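Local structure of Mll3558 protein (3RD6) at residues 5-10 against 121-126; 13-18 against 113-118; 68-73 against 91-96. The protein is of unknown function but belongs to the AHA1 (activator of Hsp90 ATPase) family of the Bet v 1-like superfamily, many of whose members bind ligands in a cavity. All blocks are in the same frame, centred on the assembly; numbering follows the deposited sequence.

All three contacts are antiparallel strand pairs of one seven-stranded sheet. Contacts 1 and 2 hold the same two elements, strands 5-16 and 113-125, at places whose centres lie 25 Å apart; contact 3 closes the open end of the hairpin 70-80/84-93, its centre about 17 Å from that of contact 1 and 30 Å from that of contact 2. Contacts 1 and 2 are partly buried: contact 1 has the C-terminal helix against one face and the second subunit against the other, whereas contact 2 has helices on one side and a long salt bridge on the other. Contact 3 lies at the surface, where apolar pairs mix with charges and a turn.

Contact 1: residues 5-10 against 121-126; sequences VIHSTF and QGAFFD
Ile-6 and Phe-124 exchange two backbone hydrogen bonds: Ile-6 N to Phe-124 O at 3.0 Å, almost straight at 176°, and Phe-124 N to Ile-6 O at 2.9 Å. Ser-8 and Gly-122 form the next such pair, with Gly-122 N 2.9 Å from Ser-8 O and a longer return bond from Ser-8 N to Gly-122 O of 3.3 Å. Gly-122 O is gripped twice, since Gln-121 NE2 of the second subunit also donates to it; the matching bond from Gln-121 NE2 to Gly-122 O of that subunit completes the exchange. Between these pairs, CA-H...O contacts run from Ala-123 CA to Ile-6 O and from His-7 CA to Gly-122 O.

This is the antiparallel union of the first and last strands of a helix-grip sheet, the Bet v 1-like design in which a curved sheet wraps a long C-terminal helix. The side bearing Ile-6, Ser-8 and Phe-124 turns to that helix, 131-148, and the loop before it: Phe-124 meets Ala-131 and Arg-134, Ser-8 meets Ala-131 and Ile-6 meets Asp-129. Ser-8 OG, placed between the backbone N and the carbonyl carbon (chi1 89°), stands 3.5 Å from Phe-124 CE1, oblique to the ring. The ring edge also lies near Ile-6 O, and Ile-6 CB packs against Phe-124 CB.

On the opposite side the contacts are few. Ala-123 CB touches Val-5 CG1 at 4.0 Å and approaches His-7 CD2 to 4.1 Å. Val-5 CG2, anti to its carbonyl carbon, comes to the edge of the Phe-125 ring, 4.3 Å from CD1. On this side His-7 NE2 is hydrogen-bonded to Thr-104 OG1 of the second subunit, while Val-5 packs on Glu-106 of that subunit.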
ATOM      1  N   VAL A   5       0.244  -4.542  15.527  1.00 50.14           N
ATOM      2  CA  VAL A   5       0.702  -4.357  14.159  1.00 44.09           C
ATOM      3  C   VAL A   5       2.215  -4.322  14.105  1.00 40.43           C
ATOM      4  O   VAL A   5       2.839  -3.479  14.739  1.00 48.05           O
ATOM      5  CB  VAL A   5       0.185  -3.021  13.525  1.00 30.13           C
ATOM      6  CG1 VAL A   5       0.680  -2.899  12.090  1.00 37.30           C
ATOM      7  CG2 VAL A   5      -1.325  -2.961  13.562  1.00 30.76           C
ATOM      8  N   ILE A   6       2.795  -5.241  13.342  1.00 42.58           N
ATOM      9  CA  ILE A   6       4.242  -5.286  13.174  1.00 45.22           C
ATOM     10  C   ILE A   6       4.563  -4.584  11.850  1.00 52.04           C
ATOM     11  O   ILE A   6       3.912  -4.842  10.832  1.00 57.45           O
ATOM     12  CB  ILE A   6       4.766  -6.739  13.098  1.00 48.19           C
ATOM     13  CG1 ILE A   6       4.489  -7.470  14.410  1.00 54.39           C
ATOM     14  CG2 ILE A   6       6.258  -6.741  12.802  1.00 42.32           C
ATOM     15  CD1 ILE A   6       5.012  -8.893  14.433  1.00 58.01           C
ATOM     16  N   HIS A   7       5.540  -3.681  11.864  1.00 44.49           N
ATOM     17  CA  HIS A   7       5.940  -2.981  10.652  1.00 35.48           C
ATOM     18  C   HIS A   7       7.368  -3.341  10.353  1.00 37.15           C
ATOM     19  O   HIS A   7       8.227  -3.239  11.221  1.00 40.61           O
ATOM     20  CB  HIS A   7       5.874  -1.463  10.813  1.00 33.33           C
ATOM     21  CG  HIS A   7       4.490  -0.934  11.001  1.00 29.35           C
ATOM     22  ND1 HIS A   7       3.941  -0.716  12.245  1.00 34.44           N
ATOM     23  CD2 HIS A   7       3.527  -0.627  10.106  1.00 28.99           C
ATOM     24  CE1 HIS A   7       2.697  -0.296  12.110  1.00 31.65           C
ATOM     25  NE2 HIS A   7       2.419  -0.233  10.821  1.00 21.46           N
ATOM     26  N   SER A   8       7.624  -3.754   9.121  1.00 37.10           N
ATOM     27  CA  SER A   8       8.969  -4.104   8.709  1.00 23.21           C
ATOM     28  C   SER A   8       9.083  -3.863   7.225  1.00 26.14           C
ATOM     29  O   SER A   8       8.092  -3.725   6.531  1.00 27.09           O
ATOM     30  CB  SER A   8       9.268  -5.572   9.021  1.00 37.30           C
ATOM     31  OG  SER A   8       8.901  -6.418   7.935  1.00 46.82           O
ATOM     32  N   THR A   9      10.312  -3.829   6.747  1.00 21.74           N
ATOM     33  CA  THR A   9      10.577  -3.611   5.346  1.00 31.73           C
ATOM     34  C   THR A   9      11.749  -4.507   5.036  1.00 29.40           C
ATOM     35  O   THR A   9      12.601  -4.733   5.889  1.00 43.52           O
ATOM     36  CB  THR A   9      10.999  -2.144   5.069  1.00 35.79           C
ATOM     37  OG1 THR A   9       9.965  -1.249   5.507  1.00 50.92           O
ATOM     38  CG2 THR A   9      11.283  -1.928   3.578  1.00 29.96           C
ATOM     39  N   PHE A  10      11.785  -5.036   3.823  1.00 39.50           N
ATOM     40  CA  PHE A  10      12.894  -5.878   3.409  1.00 34.27           C
ATOM     41  C   PHE A  10      13.159  -5.600   1.947  1.00 45.55           C
ATOM     42  O   PHE A  10      12.282  -5.103   1.228  1.00 45.99           O
ATOM     43  CB  PHE A  10      12.594  -7.368   3.657  1.00 41.89           C
ATOM     44  CG  PHE A  10      11.502  -7.944   2.799  1.00 46.31           C
ATOM     45  CD1 PHE A  10      11.729  -8.248   1.467  1.00 38.51           C
ATOM     46  CD2 PHE A  10      10.257  -8.215   3.332  1.00 39.98           C
ATOM     47  CE1 PHE A  10      10.731  -8.819   0.675  1.00 38.29           C
ATOM     48  CE2 PHE A  10       9.260  -8.781   2.549  1.00 42.86           C
ATOM     49  CZ  PHE A  10       9.501  -9.082   1.222  1.00 34.36           C
ATOM     50  N   GLN A 121       7.290  -2.960   2.041  1.00 36.35           N
ATOM     51  CA  GLN A 121       6.994  -2.338   3.324  1.00 33.81           C
ATOM     52  C   GLN A 121       5.680  -2.935   3.766  1.00 25.32           C
ATOM     53  O   GLN A 121       4.641  -2.649   3.186  1.00 32.47           O
ATOM     54  CB  GLN A 121       6.878  -0.824   3.158  1.00 35.76           C
ATOM     55  CG  GLN A 121       8.172  -0.173   2.734  1.00 36.25           C
ATOM     56  CD  GLN A 121       7.983   1.212   2.172  1.00 30.33           C
ATOM     57  OE1 GLN A 121       7.497   1.383   1.054  1.00 32.21           O
ATOM     58  NE2 GLN A 121       8.366   2.216   2.946  1.00 36.17           N
ATOM     59  N   GLY A 122       5.730  -3.784   4.779  1.00 27.57           N
ATOM     60  CA  GLY A 122       4.512  -4.416   5.225  1.00 27.81           C
ATOM     61  C   GLY A 122       4.050  -4.165   6.639  1.00 28.58           C
ATOM     62  O   GLY A 122       4.779  -3.702   7.510  1.00 27.67           O
ATOM     63  N   ALA A 123       2.787  -4.484   6.846  1.00 29.80           N
ATOM     64  CA  ALA A 123       2.143  -4.361   8.135  1.00 27.65           C
ATOM     65  C   ALA A 123       1.505  -5.731   8.397  1.00 32.70           C
ATOM     66  O   ALA A 123       0.529  -6.104   7.742  1.00 37.49           O
ATOM     67  CB  ALA A 123       1.077  -3.256   8.078  1.00 29.46           C
ATOM     68  N   PHE A 124       2.069  -6.477   9.344  1.00 25.83           N
ATOM     69  CA  PHE A 124       1.566  -7.811   9.670  1.00 30.82           C
ATOM     70  C   PHE A 124       0.646  -7.736  10.874  1.00 31.36           C
ATOM     71  O   PHE A 124       1.002  -7.178  11.914  1.00 36.49           O
ATOM     72  CB  PHE A 124       2.749  -8.766   9.882  1.00 35.78           C
ATOM     73  CG  PHE A 124       3.774  -8.680   8.779  1.00 34.72           C
ATOM     74  CD1 PHE A 124       4.726  -7.661   8.781  1.00 38.20           C
ATOM     75  CD2 PHE A 124       3.721  -9.546   7.680  1.00 38.48           C
ATOM     76  CE1 PHE A 124       5.602  -7.499   7.709  1.00 32.65           C
ATOM     77  CE2 PHE A 124       4.598  -9.385   6.604  1.00 26.51           C
ATOM     78  CZ  PHE A 124       5.540  -8.354   6.622  1.00 42.34           C
ATOM     79  N   PHE A 125      -0.535  -8.330  10.718  1.00 40.66           N
ATOM     80  CA  PHE A 125      -1.577  -8.276  11.726  1.00 43.91           C
ATOM     81  C   PHE A 125      -1.712  -9.288  12.837  1.00 54.11           C
ATOM     82  O   PHE A 125      -1.546 -10.490  12.660  1.00 53.28           O
ATOM     83  CB  PHE A 125      -2.937  -8.138  11.028  1.00 46.22           C
ATOM     84  CG  PHE A 125      -2.994  -6.984  10.063  1.00 42.74           C
ATOM     85  CD1 PHE A 125      -2.577  -5.715  10.451  1.00 40.85           C
ATOM     86  CD2 PHE A 125      -3.427  -7.169   8.762  1.00 45.22           C
ATOM     87  CE1 PHE A 125      -2.590  -4.664   9.556  1.00 44.24           C
ATOM     88  CE2 PHE A 125      -3.442  -6.114   7.862  1.00 48.66           C
ATOM     89  CZ  PHE A 125      -3.023  -4.863   8.260  1.00 39.01           C
ATOM     90  N   ASP A 126      -2.048  -8.726  13.993  1.00 57.35           N
ATOM     91  CA  ASP A 126      -2.306  -9.422  15.237  1.00 63.26           C
ATOM     92  C   ASP A 126      -1.547 -10.707  15.480  1.00 66.17           C
ATOM     93  O   ASP A 126      -1.956 -11.782  15.041  1.00 72.92           O
ATOM     94  CB  ASP A 126      -3.816  -9.646  15.365  1.00 61.21           C
ATOM     95  CG  ASP A 126      -4.593  -8.341  15.297  1.00 67.02           C
ATOM     96  OD1 ASP A 126      -4.128  -7.356  15.910  1.00 66.66           O
ATOM     97  OD2 ASP A 126      -5.656  -8.288  14.639  1.00 65.70           O
TER

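Contact 2: residues 13-18 against 113-118; sequences ERTYPQ and GTRLTY
The antiparallel pairing of the sheet's first and last strands, 5-16 and 113-125, brings Arg-14 opposite Leu-116 and Tyr-16 opposite Thr-114. Tyr-16 and Thr-114 bond both ways, Thr-114 N to Tyr-16 O at 2.9 Å and Tyr-16 N to Thr-114 O at 3.1 Å. Arg-14 N gives a bent bond (142°) to Leu-116 O, 3.1 Å away; the return from Leu-116 N to Arg-14 O is weak. On the side of Tyr-16, the ring presents its edge to Leu-116, with CE2 4.0 Å from Leu-116 CB, which lies in the ring plane.

The other side is polar. Glu-13 and Arg-115 run alongside each other, their carboxylate and guanidinium planes 22° apart, and a long salt bridge joins Glu-13 OE2 to Arg-115 NH2 at 3.5 Å. A bend at chi2 (66°) sets Arg-115 CD 3.7 Å from Thr-15 OG1. An alanine in place of Arg-115 would probably leave the Glu-13 carboxylate without its mate here and open a gap beside Thr-15 OG1.

Arg-115 also touches Thr-108 of strand 96-110, next in the sheet. Against the side of Tyr-16, Thr-114 and Leu-116, helix 20-28 packs on Thr-114 and Leu-116 through Val-23, while helix 131-148 packs on Tyr-16 through Ala-146 and takes its hydroxyl at Leu-142 O.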
ATOM      1  N   GLU A  13      17.776  -7.900  -3.907  1.00 63.35           N
ATOM      2  CA  GLU A  13      18.415  -7.546  -5.168  1.00 67.87           C
ATOM      3  C   GLU A  13      18.694  -8.830  -5.921  1.00 70.88           C
ATOM      4  O   GLU A  13      19.061  -9.849  -5.330  1.00 74.49           O
ATOM      5  CB  GLU A  13      19.726  -6.796  -4.944  1.00 73.83           C
ATOM      6  CG  GLU A  13      19.558  -5.398  -4.390  1.00 82.05           C
ATOM      7  CD  GLU A  13      20.168  -5.233  -3.008  1.00 86.92           C
ATOM      8  OE1 GLU A  13      19.780  -5.992  -2.087  1.00 86.26           O
ATOM      9  OE2 GLU A  13      21.032  -4.343  -2.842  1.00 89.03           O
ATOM     10  N   ARG A  14      18.491  -8.786  -7.229  1.00 70.15           N
ATOM     11  CA  ARG A  14      18.718  -9.953  -8.061  1.00 72.02           C
ATOM     12  C   ARG A  14      18.852  -9.494  -9.500  1.00 69.98           C
ATOM     13  O   ARG A  14      17.930  -8.898 -10.056  1.00 66.53           O
ATOM     14  CB  ARG A  14      17.554 -10.937  -7.936  1.00 74.23           C
ATOM     15  CG  ARG A  14      17.874 -12.298  -8.514  1.00 79.73           C
ATOM     16  CD  ARG A  14      16.743 -13.283  -8.310  1.00 83.42           C
ATOM     17  NE  ARG A  14      17.227 -14.662  -8.270  1.00 82.05           N
ATOM     18  CZ  ARG A  14      17.954 -15.234  -9.224  1.00 85.24           C
ATOM     19  NH1 ARG A  14      18.292 -14.546 -10.307  1.00 82.67           N
ATOM     20  NH2 ARG A  14      18.344 -16.497  -9.088  1.00 76.88           N
ATOM     21  N   THR A  15      20.003  -9.775 -10.102  1.00 66.46           N
ATOM     22  CA  THR A  15      20.245  -9.368 -11.474  1.00 67.66           C
ATOM     23  C   THR A  15      19.889 -10.453 -12.469  1.00 70.91           C
ATOM     24  O   THR A  15      19.941 -11.644 -12.157  1.00 76.38           O
ATOM     25  CB  THR A  15      21.703  -8.974 -11.672  1.00 68.49           C
ATOM     26  OG1 THR A  15      22.068  -8.001 -10.685  1.00 71.68           O
ATOM     27  CG2 THR A  15      21.910  -8.396 -13.066  1.00 60.50           C
ATOM     28  N   TYR A  16      19.527 -10.022 -13.670  1.00 75.22           N
ATOM     29  CA  TYR A  16      19.140 -10.935 -14.734  1.00 76.24           C
ATOM     30  C   TYR A  16      19.924 -10.595 -15.985  1.00 76.29           C
ATOM     31  O   TYR A  16      20.200  -9.426 -16.245  1.00 78.01           O
ATOM     32  CB  TYR A  16      17.639 -10.807 -15.016  1.00 74.55           C
ATOM     33  CG  TYR A  16      16.773 -11.173 -13.836  1.00 75.91           C
ATOM     34  CD1 TYR A  16      16.450 -12.500 -13.575  1.00 72.05           C
ATOM     35  CD2 TYR A  16      16.315 -10.196 -12.951  1.00 77.73           C
ATOM     36  CE1 TYR A  16      15.690 -12.849 -12.461  1.00 71.29           C
ATOM     37  CE2 TYR A  16      15.556 -10.536 -11.830  1.00 68.53           C
ATOM     38  CZ  TYR A  16      15.249 -11.862 -11.595  1.00 70.49           C
ATOM     39  OH  TYR A  16      14.504 -12.209 -10.497  1.00 61.50           O
ATOM     40  N   PRO A  17      20.288 -11.611 -16.779  1.00 75.97           N
ATOM     41  CA  PRO A  17      21.043 -11.394 -18.011  1.00 75.73           C
ATOM     42  C   PRO A  17      20.159 -10.681 -19.033  1.00 74.17           C
ATOM     43  O   PRO A  17      20.649 -10.130 -20.021  1.00 77.25           O
ATOM     44  CB  PRO A  17      21.399 -12.803 -18.435  1.00 76.03           C
ATOM     45  CG  PRO A  17      20.187 -13.572 -18.028  1.00 76.06           C
ATOM     46  CD  PRO A  17      19.915 -13.028 -16.637  1.00 71.79           C
ATOM     47  N   GLN A  18      18.852 -10.708 -18.789  1.00 71.65           N
ATOM     48  CA  GLN A  18      17.890 -10.060 -19.668  1.00 66.27           C
ATOM     49  C   GLN A  18      17.929  -8.538 -19.513  1.00 71.14           C
ATOM     50  O   GLN A  18      18.414  -8.007 -18.511  1.00 67.33           O
ATOM     51  CB  GLN A  18      16.473 -10.552 -19.368  1.00 63.10           C
ATOM     52  CG  GLN A  18      16.177 -11.958 -19.812  1.00 67.07           C
ATOM     53  CD  GLN A  18      17.103 -12.973 -19.193  1.00 74.75           C
ATOM     54  OE1 GLN A  18      17.299 -12.996 -17.981  1.00 75.93           O
ATOM     55  NE2 GLN A  18      17.681 -13.826 -20.028  1.00 79.42           N
ATOM     56  N   GLY A 113      22.473  -6.021 -18.699  1.00 70.67           N
ATOM     57  CA  GLY A 113      21.504  -6.816 -17.964  1.00 71.77           C
ATOM     58  C   GLY A 113      20.480  -5.954 -17.254  1.00 69.90           C
ATOM     59  O   GLY A 113      20.324  -4.779 -17.585  1.00 73.95           O
ATOM     60  N   THR A 114      19.789  -6.526 -16.273  1.00 64.07           N
ATOM     61  CA  THR A 114      18.781  -5.781 -15.538  1.00 62.56           C
ATOM     62  C   THR A 114      18.921  -5.890 -14.014  1.00 55.50           C
ATOM     63  O   THR A 114      19.060  -6.988 -13.464  1.00 58.88           O
ATOM     64  CB  THR A 114      17.383  -6.245 -15.946  1.00 53.13           C
ATOM     65  OG1 THR A 114      16.404  -5.436 -15.289  1.00 66.91           O
ATOM     66  CG2 THR A 114      17.178  -7.689 -15.560  1.00 58.40           C
ATOM     67  N   ARG A 115      18.894  -4.741 -13.340  1.00 62.28           N
ATOM     68  CA  ARG A 115      19.006  -4.705 -11.885  1.00 58.53           C
ATOM     69  C   ARG A 115      17.608  -4.616 -11.285  1.00 56.24           C
ATOM     70  O   ARG A 115      16.884  -3.643 -11.517  1.00 51.28           O
ATOM     71  CB  ARG A 115      19.838  -3.500 -11.444  1.00 59.63           C
ATOM     72  CG  ARG A 115      20.176  -3.476  -9.957  1.00 61.49           C
ATOM     73  CD  ARG A 115      21.087  -4.623  -9.576  1.00 64.40           C
ATOM     74  NE  ARG A 115      21.341  -4.667  -8.140  1.00 73.03           N
ATOM     75  CZ  ARG A 115      21.839  -3.661  -7.426  1.00 80.01           C
ATOM     76  NH1 ARG A 115      22.143  -2.509  -8.008  1.00 84.48           N
ATOM     77  NH2 ARG A 115      22.033  -3.808  -6.122  1.00 76.80           N
ATOM     78  N   LEU A 116      17.229  -5.633 -10.514  1.00 57.28           N
ATOM     79  CA  LEU A 116      15.903  -5.652  -9.908  1.00 55.69           C
ATOM     80  C   LEU A 116      15.938  -5.594  -8.406  1.00 54.42           C
ATOM     81  O   LEU A 116      16.363  -6.535  -7.747  1.00 60.35           O
ATOM     82  CB  LEU A 116      15.123  -6.898 -10.341  1.00 52.58           C
ATOM     83  CG  LEU A 116      13.746  -7.141  -9.708  1.00 49.92           C
ATOM     84  CD1 LEU A 116      12.848  -7.848 -10.695  1.00 52.37           C
ATOM     85  CD2 LEU A 116      13.886  -7.964  -8.446  1.00 52.18           C
ATOM     86  N   THR A 117      15.496  -4.465  -7.869  1.00 50.15           N
ATOM     87  CA  THR A 117      15.426  -4.290  -6.431  1.00 45.58           C
ATOM     88  C   THR A 117      13.940  -4.313  -6.077  1.00 47.99           C
ATOM     89  O   THR A 117      13.171  -3.432  -6.474  1.00 54.01           O
ATOM     90  CB  THR A 117      16.110  -2.970  -5.979  1.00 49.14           C
ATOM     91  OG1 THR A 117      15.837  -2.741  -4.594  1.00 42.54           O
ATOM     92  CG2 THR A 117      15.628  -1.800  -6.800  1.00 62.19           C
ATOM     93  N   TYR A 118      13.554  -5.363  -5.357  1.00 45.54           N
ATOM     94  CA  TYR A 118      12.178  -5.593  -4.937  1.00 40.07           C
ATOM     95  C   TYR A 118      12.060  -5.229  -3.450  1.00 38.59           C
ATOM     96  O   TYR A 118      12.614  -5.902  -2.600  1.00 44.35           O
ATOM     97  CB  TYR A 118      11.852  -7.072  -5.179  1.00 39.79           C
ATOM     98  CG  TYR A 118      10.403  -7.495  -5.056  1.00 33.56           C
ATOM     99  CD1 TYR A 118       9.639  -7.777  -6.195  1.00 38.34           C
ATOM    100  CD2 TYR A 118       9.817  -7.691  -3.805  1.00 26.72           C
ATOM    101  CE1 TYR A 118       8.327  -8.256  -6.097  1.00 28.04           C
ATOM    102  CE2 TYR A 118       8.496  -8.168  -3.690  1.00 28.32           C
ATOM    103  CZ  TYR A 118       7.758  -8.447  -4.848  1.00 23.63           C
ATOM    104  OH  TYR A 118       6.463  -8.898  -4.728  1.00 43.45           O
TER

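Contact 3: residues 68-73 against 91-96; sequences PEVRLD and MAIGPQ
Arg-71 and Ala-92 satisfy each other's backbone groups: Arg-71 N donates to Ala-92 O at 2.8 Å (165°), and Ala-92 N to Arg-71 O at 2.9 Å. Toward the open end of the hairpin, Gly-94 N reaches Glu-69 O at 3.2 Å, in a straight bond whose donor is tilted 31° from the carbonyl plane. Here the chain leaves strand 84-93 through a type II' turn from Ile-93 to Gln-96. Gly-94 fills its second position with a positive phi (76°), which suits glycine, and a weak bond runs from Ile-93 N to Gln-96 O across the ends of the turn.

The charged side chains find partners within reach. Arg-71 NE lies 2.7 Å from Asp-73 OD2, two residues along the same strand, in a salt bridge whose hydrogen bonds are bent or long. Glu-69 OE2 is paired with Arg-61 NH1, and a water weakly joins Glu-69 OE1 to Gly-94 O.

Apolar groups pack on the side of Val-70 and Leu-72. Ile-93 CG1, anti to its backbone N, touches both Pro-68 CB, at 3.6 Å, and Val-70 CG2, at 4.0 Å. Met-91, bent at its last torsion, lays CE 3.9 Å from Leu-72 CD1.

The strands on either hand take other backbone groups: Val-70 bonds to Phe-62 and Leu-72 to Ser-60 of strand 57-62, and Met-91 to Ser-99 of strand 96-110, where Ile-93 also rests on Met-98.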
ATOM      1  N   PRO A  68      -7.661 -24.078   3.635  1.00 29.96           N
ATOM      2  CA  PRO A  68      -8.045 -22.669   3.601  1.00 37.70           C
ATOM      3  C   PRO A  68      -7.584 -22.009   2.330  1.00 33.05           C
ATOM      4  O   PRO A  68      -6.480 -22.271   1.849  1.00 29.69           O
ATOM      5  CB  PRO A  68      -7.340 -22.088   4.821  1.00 37.54           C
ATOM      6  CG  PRO A  68      -7.281 -23.235   5.755  1.00 50.75           C
ATOM      7  CD  PRO A  68      -6.873 -24.360   4.847  1.00 39.42           C
ATOM      8  N   GLU A  69      -8.442 -21.151   1.796  1.00 42.21           N
ATOM      9  CA  GLU A  69      -8.141 -20.416   0.585  1.00 39.72           C
ATOM     10  C   GLU A  69      -7.316 -19.186   0.912  1.00 42.67           C
ATOM     11  O   GLU A  69      -7.721 -18.356   1.734  1.00 39.51           O
ATOM     12  CB  GLU A  69      -9.424 -19.946  -0.085  1.00 38.47           C
ATOM     13  CG  GLU A  69      -9.178 -19.109  -1.326  1.00 48.97           C
ATOM     14  CD  GLU A  69     -10.447 -18.503  -1.873  1.00 44.94           C
ATOM     15  OE1 GLU A  69     -10.812 -17.385  -1.435  1.00 50.58           O
ATOM     16  OE2 GLU A  69     -11.082 -19.152  -2.735  1.00 51.68           O
ATOM     17  N   VAL A  70      -6.159 -19.072   0.278  1.00 40.92           N
ATOM     18  CA  VAL A  70      -5.319 -17.910   0.468  1.00 40.47           C
ATOM     19  C   VAL A  70      -5.765 -16.860  -0.562  1.00 32.26           C
ATOM     20  O   VAL A  70      -5.805 -17.132  -1.765  1.00 38.44           O
ATOM     21  CB  VAL A  70      -3.845 -18.254   0.251  1.00 36.58           C
ATOM     22  CG1 VAL A  70      -3.016 -16.993   0.279  1.00 36.33           C
ATOM     23  CG2 VAL A  70      -3.385 -19.190   1.320  1.00 33.34           C
ATOM     24  N   ARG A  71      -6.135 -15.672  -0.088  1.00 33.96           N
ATOM     25  CA  ARG A  71      -6.569 -14.603  -0.982  1.00 34.71           C
ATOM     26  C   ARG A  71      -5.655 -13.396  -0.919  1.00 37.83           C
ATOM     27  O   ARG A  71      -5.345 -12.892   0.155  1.00 43.03           O
ATOM     28  CB  ARG A  71      -7.995 -14.155  -0.666  1.00 31.59           C
ATOM     29  CG  ARG A  71      -8.430 -12.985  -1.533  1.00 36.57           C
ATOM     30  CD  ARG A  71      -9.901 -12.677  -1.448  1.00 39.08           C
ATOM     31  NE  ARG A  71     -10.287 -11.677  -2.442  1.00 41.26           N
ATOM     32  CZ  ARG A  71     -11.535 -11.463  -2.855  1.00 39.64           C
ATOM     33  NH1 ARG A  71     -12.537 -12.182  -2.354  1.00 38.90           N
ATOM     34  NH2 ARG A  71     -11.782 -10.548  -3.792  1.00 34.10           N
ATOM     35  N   LEU A  72      -5.227 -12.929  -2.084  1.00 38.47           N
ATOM     36  CA  LEU A  72      -4.358 -11.767  -2.175  1.00 27.00           C
ATOM     37  C   LEU A  72      -5.037 -10.710  -3.037  1.00 32.59           C
ATOM     38  O   LEU A  72      -5.328 -10.954  -4.185  1.00 30.36           O
ATOM     39  CB  LEU A  72      -3.025 -12.194  -2.786  1.00 30.26           C
ATOM     40  CG  LEU A  72      -1.884 -11.199  -3.000  1.00 46.94           C
ATOM     41  CD1 LEU A  72      -0.610 -12.000  -3.229  1.00 42.05           C
ATOM     42  CD2 LEU A  72      -2.159 -10.272  -4.188  1.00 47.35           C
ATOM     43  N   ASP A  73      -5.311  -9.547  -2.458  1.00 29.22           N
ATOM     44  CA  ASP A  73      -5.948  -8.437  -3.170  1.00 23.71           C
ATOM     45  C   ASP A  73      -4.931  -7.316  -3.305  1.00 28.35           C
ATOM     46  O   ASP A  73      -4.436  -6.813  -2.302  1.00 21.14           O
ATOM     47  CB  ASP A  73      -7.150  -7.886  -2.391  1.00 32.07           C
ATOM     48  CG  ASP A  73      -8.431  -8.658  -2.629  1.00 36.67           C
ATOM     49  OD1 ASP A  73      -9.133  -8.375  -3.620  1.00 47.02           O
ATOM     50  OD2 ASP A  73      -8.741  -9.541  -1.808  1.00 35.89           O
ATOM     51  N   MET A  91      -3.241  -9.582   2.229  1.00 29.71           N
ATOM     52  CA  MET A  91      -3.322 -11.020   2.131  1.00 31.43           C
ATOM     53  C   MET A  91      -4.116 -11.565   3.300  1.00 36.85           C
ATOM     54  O   MET A  91      -4.098 -11.002   4.405  1.00 33.09           O
ATOM     55  CB  MET A  91      -1.910 -11.606   2.137  1.00 33.55           C
ATOM     56  CG  MET A  91      -1.794 -12.981   1.534  1.00 33.99           C
ATOM     57  SD  MET A  91      -0.162 -13.624   1.722  1.00 32.18           S
ATOM     58  CE  MET A  91       0.658 -12.767   0.424  1.00 24.00           C
ATOM     59  N   ALA A  92      -4.823 -12.658   3.041  1.00 37.29           N
ATOM     60  CA  ALA A  92      -5.621 -13.317   4.056  1.00 37.96           C
ATOM     61  C   ALA A  92      -5.709 -14.798   3.748  1.00 32.07           C
ATOM     62  O   ALA A  92      -5.615 -15.216   2.594  1.00 36.35           O
ATOM     63  CB  ALA A  92      -7.010 -12.729   4.080  1.00 29.45           C
ATOM     64  N   ILE A  93      -5.858 -15.595   4.795  1.00 34.06           N
ATOM     65  CA  ILE A  93      -6.026 -17.035   4.653  1.00 39.02           C
ATOM     66  C   ILE A  93      -7.281 -17.315   5.479  1.00 43.57           C
ATOM     67  O   ILE A  93      -7.287 -17.113   6.696  1.00 36.26           O
ATOM     68  CB  ILE A  93      -4.778 -17.841   5.177  1.00 32.23           C
ATOM     69  CG1 ILE A  93      -5.028 -19.339   4.984  1.00 32.26           C
ATOM     70  CG2 ILE A  93      -4.485 -17.499   6.633  1.00 43.13           C
ATOM     71  CD1 ILE A  93      -3.848 -20.203   5.281  1.00 24.76           C
ATOM     72  N   GLY A  94      -8.346 -17.737   4.798  1.00 40.37           N
ATOM     73  CA  GLY A  94      -9.603 -17.975   5.473  1.00 44.71           C
ATOM     74  C   GLY A  94     -10.181 -16.594   5.733  1.00 50.32           C
ATOM     75  O   GLY A  94     -10.123 -15.740   4.847  1.00 57.04           O
ATOM     76  N   PRO A  95     -10.760 -16.337   6.918  1.00 51.65           N
ATOM     77  CA  PRO A  95     -11.319 -15.016   7.200  1.00 50.76           C
ATOM     78  C   PRO A  95     -10.346 -14.136   7.994  1.00 49.10           C
ATOM     79  O   PRO A  95     -10.594 -12.946   8.209  1.00 52.21           O
ATOM     80  CB  PRO A  95     -12.565 -15.360   8.001  1.00 43.25           C
ATOM     81  CG  PRO A  95     -12.040 -16.437   8.877  1.00 55.51           C
ATOM     82  CD  PRO A  95     -11.238 -17.310   7.917  1.00 49.15           C
ATOM     83  N   GLN A  96      -9.246 -14.738   8.440  1.00 47.70           N
ATOM     84  CA  GLN A  96      -8.237 -14.017   9.213  1.00 44.31           C
ATOM     85  C   GLN A  96      -7.314 -13.230   8.303  1.00 42.62           C
ATOM     86  O   GLN A  96      -6.574 -13.812   7.521  1.00 44.87           O
ATOM     87  CB  GLN A  96      -7.378 -14.985  10.044  1.00 43.00           C
ATOM     88  CG  GLN A  96      -8.176 -16.000  10.857  1.00 62.70           C
ATOM     89  CD  GLN A  96      -8.925 -15.395  12.033  1.00 73.79           C
ATOM     90  OE1 GLN A  96      -9.996 -15.869  12.412  1.00 69.80           O
ATOM     91  NE2 GLN A  96      -8.356 -14.355  12.626  1.00 72.50           N
TER
HETATM   92  O   HOH W   1     -10.346 -16.077   1.560  1.00 52.82           O